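Interphotoreceptor retinoid-binding protein (Xenopus laevis, PDB 1J7X) binds retinoids and probably carries them through the interphotoreceptor matrix between the photoreceptors and the pigment epithelium of the retina. Local coordinates at residues A[211-216]-A[235-240]; A[220-225]-A[274-279]. All blocks are in the same frame, centred on the assembly; numbering follows the deposited sequence.

Interaction 1 of 2, residues A[211-216]-A[235-240]; sequences HQTATA and EITSGN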
loop_
_atom_site.group_PDB
_atom_site.type_symbol
_atom_site.label_atom_id
_atom_site.label_comp_id
_atom_site.label_asym_id
_atom_site.label_seq_id
_atom_site.Cartn_x
_atom_site.Cartn_y
_atom_site.Cartn_z
ATOM N N HIS A 211 -9.130 8.702 2.459
ATOM C CA HIS A 211 -7.868 9.230 2.860
ATOM C C HIS A 211 -7.279 8.504 4.033
ATOM O O HIS A 211 -6.111 8.665 4.309
ATOM C CB HIS A 211 -7.977 10.698 3.209
ATOM C CG HIS A 211 -8.854 10.970 4.409
ATOM N ND1 HIS A 211 -8.335 11.182 5.676
ATOM C CD2 HIS A 211 -10.192 11.126 4.524
ATOM C CE1 HIS A 211 -9.329 11.374 6.525
ATOM N NE2 HIS A 211 -10.463 11.316 5.859
ATOM N N GLN A 212 -8.086 7.746 4.782
ATOM C CA GLN A 212 -7.584 6.955 5.886
ATOM C C GLN A 212 -7.046 5.573 5.437
ATOM O O GLN A 212 -6.296 4.946 6.153
ATOM C CB GLN A 212 -8.635 6.734 6.963
ATOM C CG GLN A 212 -9.080 8.050 7.589
ATOM C CD GLN A 212 -10.447 7.923 8.260
ATOM O OE1 GLN A 212 -10.736 6.880 8.863
ATOM N NE2 GLN A 212 -11.314 8.976 8.127
ATOM N N THR A 213 -7.410 5.092 4.266
ATOM C CA THR A 213 -6.899 3.792 3.787
ATOM C C THR A 213 -5.383 3.784 3.765
ATOM O O THR A 213 -4.751 4.741 3.217
ATOM C CB THR A 213 -7.467 3.519 2.408
ATOM O OG1 THR A 213 -8.917 3.698 2.421
ATOM C CG2 THR A 213 -7.092 2.072 1.857
ATOM N N ALA A 214 -4.733 2.796 4.382
ATOM C CA ALA A 214 -3.299 2.817 4.584
ATOM C C ALA A 214 -2.596 1.489 4.353
ATOM O O ALA A 214 -3.240 0.432 4.420
ATOM C CB ALA A 214 -2.984 3.299 5.967
ATOM N N THR A 215 -1.282 1.592 4.271
ATOM C CA THR A 215 -0.353 0.493 4.028
ATOM C C THR A 215 -0.902 -0.657 3.160
ATOM O O THR A 215 -1.290 -0.470 1.998
ATOM C CB THR A 215 0.169 -0.002 5.426
ATOM O OG1 THR A 215 -0.908 -0.322 6.332
ATOM C CG2 THR A 215 0.851 1.138 6.217
ATOM N N ALA A 216 -0.994 -1.819 3.819
ATOM C CA ALA A 216 -1.422 -3.025 3.096
ATOM C C ALA A 216 -2.705 -2.807 2.325
ATOM O O ALA A 216 -2.960 -3.423 1.278
ATOM C CB ALA A 216 -1.567 -4.205 3.996
ATOM N N GLU A 235 -11.687 8.380 -2.220
ATOM C CA GLU A 235 -10.681 9.417 -2.064
ATOM C C GLU A 235 -9.267 8.875 -2.374
ATOM O O GLU A 235 -8.964 7.706 -2.229
ATOM C CB GLU A 235 -10.700 9.975 -0.693
ATOM C CG GLU A 235 -12.077 10.545 -0.294
ATOM C CD GLU A 235 -12.172 10.875 1.154
ATOM O OE1 GLU A 235 -11.389 10.343 2.011
ATOM O OE2 GLU A 235 -13.152 11.597 1.535
ATOM N N ILE A 236 -8.343 9.795 -2.622
ATOM C CA ILE A 236 -6.943 9.421 -2.761
ATOM C C ILE A 236 -6.521 8.955 -1.354
ATOM O O ILE A 236 -6.906 9.550 -0.316
ATOM C CB ILE A 236 -6.092 10.665 -3.172
ATOM C CG1 ILE A 236 -6.468 11.055 -4.545
ATOM C CG2 ILE A 236 -4.675 10.384 -3.074
ATOM C CD1 ILE A 236 -6.061 12.518 -4.902
ATOM N N THR A 237 -5.790 7.870 -1.292
ATOM C CA THR A 237 -5.457 7.256 -0.015
ATOM C C THR A 237 -4.354 7.961 0.762
ATOM O O THR A 237 -3.794 8.938 0.246
ATOM C CB THR A 237 -5.186 5.767 -0.194
ATOM O OG1 THR A 237 -4.040 5.532 -0.978
ATOM C CG2 THR A 237 -6.400 5.064 -0.951
ATOM N N SER A 238 -4.031 7.454 1.946
ATOM C CA SER A 238 -3.168 8.146 2.863
ATOM C C SER A 238 -1.748 8.328 2.407
ATOM O O SER A 238 -1.160 9.218 2.859
ATOM C CB SER A 238 -3.179 7.436 4.238
ATOM O OG SER A 238 -2.500 6.231 4.174
ATOM N N GLY A 239 -1.231 7.481 1.516
ATOM C CA GLY A 239 0.142 7.542 1.083
ATOM C C GLY A 239 1.103 7.041 2.083
ATOM O O GLY A 239 2.282 7.504 2.161
ATOM N N ASN A 240 0.685 6.113 2.931
ATOM C CA ASN A 240 1.578 5.551 3.924
ATOM C C ASN A 240 1.884 4.156 3.552
ATOM O O ASN A 240 1.078 3.290 3.823
ATOM C CB ASN A 240 0.882 5.527 5.295
ATOM C CG ASN A 240 0.510 6.927 5.827
ATOM O OD1 ASN A 240 -0.302 7.047 6.754
ATOM N ND2 ASN A 240 1.087 7.974 5.228
#
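Two donors of Ser238 converge on a single carbonyl, Thr213 O. The Ser238 N lies 3.1 Å from Thr213 O, almost on the C=O axis, whereas Ser238 OG comes to 2.9 Å of Thr213 O from above the carbonyl plane; a chi1 of 72°, between backbone N and carbonyl carbon, sets the hydroxyl there. Ser238 OG also accepts a weak bond from Asn240 N and has a second weak bond, with Glu218. An alanine here would probably loosen the two loops, since the backbone N-H would have to hold Thr213 O without the hydroxyl's bond. Farther along, Thr215 N donates to Asn240 O over 2.9 Å, bent at the hydrogen (130°). These loops leave the C-terminal ends of the adjacent parallel strands 204-209 and 231-234, in the S41 peptidase domain of the ClpP/crotonase clan. At the other end, the extended Glu235 lies alongside the His211 imidazole; Glu235 OE1, less surely placed, accepts from His211 N at 2.8 Å, while Ala284 N holds OE2. A CA-H...O contact joins His211 CA to Ile236 O (3.3 Å). Apolar contact comes from two threonines crossing obliquely, with Thr213 CB 3.8 Å from Thr237 CG2; Thr213 OG1 turns to Leu147 O, Thr237 OG1 to Glu218 and Val276 N.

Interaction 2 of 2, residues A[220-225]-A[274-279]; sequences FAYLMQ and GGVVPD
Gln225 reaches out from helix 216-226 as a straight arm, with CG anti to the backbone N (chi1 -178°) and the next torsion extended as well, and its amide meets the 274-279 loop head on. One N-H of NE2 points to Val277 O, 2.9 Å from NE2; the oxygen lies in the amide plane, and the donor in turn sits in the carbonyl plane of Val277. The other N-H is aimed tip to tip at the carboxylate of Asp279, whose plane stands 78° to the amide; the bond from Gln225 NE2 to Asp279 OD2 is weak at 3.2 Å, and OD2 also takes the backbone N-H of Ile232. On the amide's other branch, OE1 accepts from a water 2.8 Å away, which itself accepts from Val277 N, so that Gln225 holds the Val277 carbonyl directly and its N-H through the water. The helix carrying this arm is the crossover of a beta-alpha-beta unit in the S41 domain, and the loop it holds leads into edge strand 280-281 of the same mixed sheet. Toward Val276 the contact turns apolar. Val276 points at the helix, its CG2 meeting Tyr222 CB at 3.8 Å and lying at the edge of the tyrosine ring, while its CG1 stands 4.0 Å from Gln225 OE1. The Tyr222 ring stacks with Trp271, and its hydroxyl is hydrogen-bonded to Asp265.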
loop_
_atom_site.group_PDB
_atom_site.type_symbol
_atom_site.label_atom_id
_atom_site.label_comp_id
_atom_site.label_asym_id
_atom_site.label_seq_id
_atom_site.Cartn_x
_atom_site.Cartn_y
_atom_site.Cartn_z
ATOM N N PHE A 220 -3.230 -3.375 -1.657
ATOM C CA PHE A 220 -4.352 -4.237 -2.203
ATOM C C PHE A 220 -5.144 -3.515 -3.228
ATOM O O PHE A 220 -5.410 -4.044 -4.368
ATOM C CB PHE A 220 -5.254 -4.794 -1.072
ATOM C CG PHE A 220 -6.357 -5.621 -1.563
ATOM C CD1 PHE A 220 -6.194 -6.921 -1.820
ATOM C CD2 PHE A 220 -7.644 -5.078 -1.737
ATOM C CE1 PHE A 220 -7.272 -7.652 -2.432
ATOM C CE2 PHE A 220 -8.649 -5.810 -2.183
ATOM C CZ PHE A 220 -8.480 -7.089 -2.532
ATOM N N ALA A 221 -5.554 -2.283 -2.879
ATOM C CA ALA A 221 -6.352 -1.455 -3.807
ATOM C C ALA A 221 -5.540 -1.151 -5.124
ATOM O O ALA A 221 -6.030 -1.233 -6.280
ATOM C CB ALA A 221 -6.798 -0.115 -3.191
ATOM N N TYR A 222 -4.319 -0.743 -4.867
ATOM C CA TYR A 222 -3.408 -0.416 -6.029
ATOM C C TYR A 222 -3.271 -1.605 -7.004
ATOM O O TYR A 222 -3.456 -1.480 -8.231
ATOM C CB TYR A 222 -2.047 0.044 -5.530
ATOM C CG TYR A 222 -1.140 0.439 -6.655
ATOM C CD1 TYR A 222 -1.235 1.675 -7.271
ATOM C CD2 TYR A 222 -0.255 -0.501 -7.160
ATOM C CE1 TYR A 222 -0.371 1.980 -8.405
ATOM C CE2 TYR A 222 0.552 -0.211 -8.307
ATOM C CZ TYR A 222 0.491 1.055 -8.875
ATOM O OH TYR A 222 1.269 1.359 -9.965
ATOM N N LEU A 223 -3.006 -2.759 -6.388
ATOM C CA LEU A 223 -2.843 -3.999 -7.158
ATOM C C LEU A 223 -4.079 -4.452 -7.869
ATOM O O LEU A 223 -4.055 -4.824 -9.099
ATOM C CB LEU A 223 -2.251 -5.097 -6.268
ATOM C CG LEU A 223 -0.817 -4.806 -5.930
ATOM C CD1 LEU A 223 -0.405 -5.844 -4.925
ATOM C CD2 LEU A 223 0.154 -4.884 -7.205
HETATM N N MSE A 224 -5.240 -4.275 -7.240
HETATM C CA MSE A 224 -6.485 -4.582 -7.910
HETATM C C MSE A 224 -6.666 -3.653 -9.058
HETATM O O MSE A 224 -7.214 -4.055 -10.099
HETATM C CB MSE A 224 -7.712 -4.570 -6.966
HETATM C CG MSE A 224 -8.605 -5.924 -7.165
HETATM SE SE MSE A 224 -8.191 -7.383 -6.616
HETATM C CE MSE A 224 -7.449 -7.859 -7.632
ATOM N N GLN A 225 -6.201 -2.414 -8.884
ATOM C CA GLN A 225 -6.292 -1.462 -10.008
ATOM C C GLN A 225 -5.299 -1.731 -11.120
ATOM O O GLN A 225 -5.628 -1.692 -12.278
ATOM C CB GLN A 225 -6.116 0.013 -9.380
ATOM C CG GLN A 225 -6.245 1.068 -10.421
ATOM C CD GLN A 225 -5.983 2.445 -9.833
ATOM O OE1 GLN A 225 -4.864 2.691 -9.329
ATOM N NE2 GLN A 225 -7.049 3.255 -9.710
ATOM N N GLY A 274 2.421 7.722 -2.128
ATOM C CA GLY A 274 1.830 9.059 -1.991
ATOM C C GLY A 274 0.298 8.994 -2.058
ATOM O O GLY A 274 -0.327 10.053 -1.959
ATOM N N GLY A 275 -0.262 7.778 -2.293
ATOM C CA GLY A 275 -1.711 7.544 -2.336
ATOM C C GLY A 275 -2.187 6.883 -3.577
ATOM O O GLY A 275 -1.789 7.244 -4.658
ATOM N N VAL A 276 -3.076 5.899 -3.468
ATOM C CA VAL A 276 -3.720 5.304 -4.652
ATOM C C VAL A 276 -4.684 6.366 -5.138
ATOM O O VAL A 276 -5.363 7.048 -4.333
ATOM C CB VAL A 276 -4.539 4.072 -4.246
ATOM C CG1 VAL A 276 -5.331 3.555 -5.400
ATOM C CG2 VAL A 276 -3.611 3.009 -3.696
ATOM N N VAL A 277 -4.742 6.549 -6.429
ATOM C CA VAL A 277 -5.638 7.504 -7.067
ATOM C C VAL A 277 -6.792 6.745 -7.655
ATOM O O VAL A 277 -6.616 5.921 -8.575
ATOM C CB VAL A 277 -4.897 8.275 -8.215
ATOM C CG1 VAL A 277 -5.857 9.301 -8.774
ATOM C CG2 VAL A 277 -3.777 9.003 -7.646
ATOM N N PRO A 278 -7.991 6.915 -7.102
ATOM C CA PRO A 278 -9.172 6.151 -7.589
ATOM C C PRO A 278 -9.490 6.419 -9.052
ATOM O O PRO A 278 -9.171 7.512 -9.578
ATOM C CB PRO A 278 -10.294 6.686 -6.733
ATOM C CG PRO A 278 -9.578 7.018 -5.415
ATOM C CD PRO A 278 -8.306 7.687 -5.898
ATOM N N ASP A 279 -10.154 5.463 -9.680
ATOM C CA ASP A 279 -10.669 5.597 -11.017
ATOM C C ASP A 279 -11.845 6.622 -10.916
ATOM O O ASP A 279 -11.964 7.561 -11.740
ATOM C CB ASP A 279 -11.179 4.277 -11.523
ATOM C CG ASP A 279 -10.110 3.308 -11.632
ATOM O OD1 ASP A 279 -9.225 3.525 -12.511
ATOM O OD2 ASP A 279 -9.930 2.345 -10.843
HETATM O O HOH W 1 -3.428 4.743 -8.071
#

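How the interactions relate
From the N-terminal side, strand 204-209 runs into 211-216, helix 216-226 carries 220-225, strand 231-234 ends at 235-240, and the chain returns at 274-279 only after strands 244-248 and 254-265 of the antiparallel sheet. Interaction 1 closes the short loop, a beta-alpha-beta crossover, by joining the loops that leave its two parallel strands. Interaction 2 closes the longer one, bringing the approach to strand 280-281 back onto the crossover helix. Their segments alternate, so the two closures cross instead of nesting. Segment 235-240 also touches 274-279 directly: Thr237 OG1 lies 2.7 Å from Val276 N, a probable hydrogen bond, and Pro278 packs against Glu235.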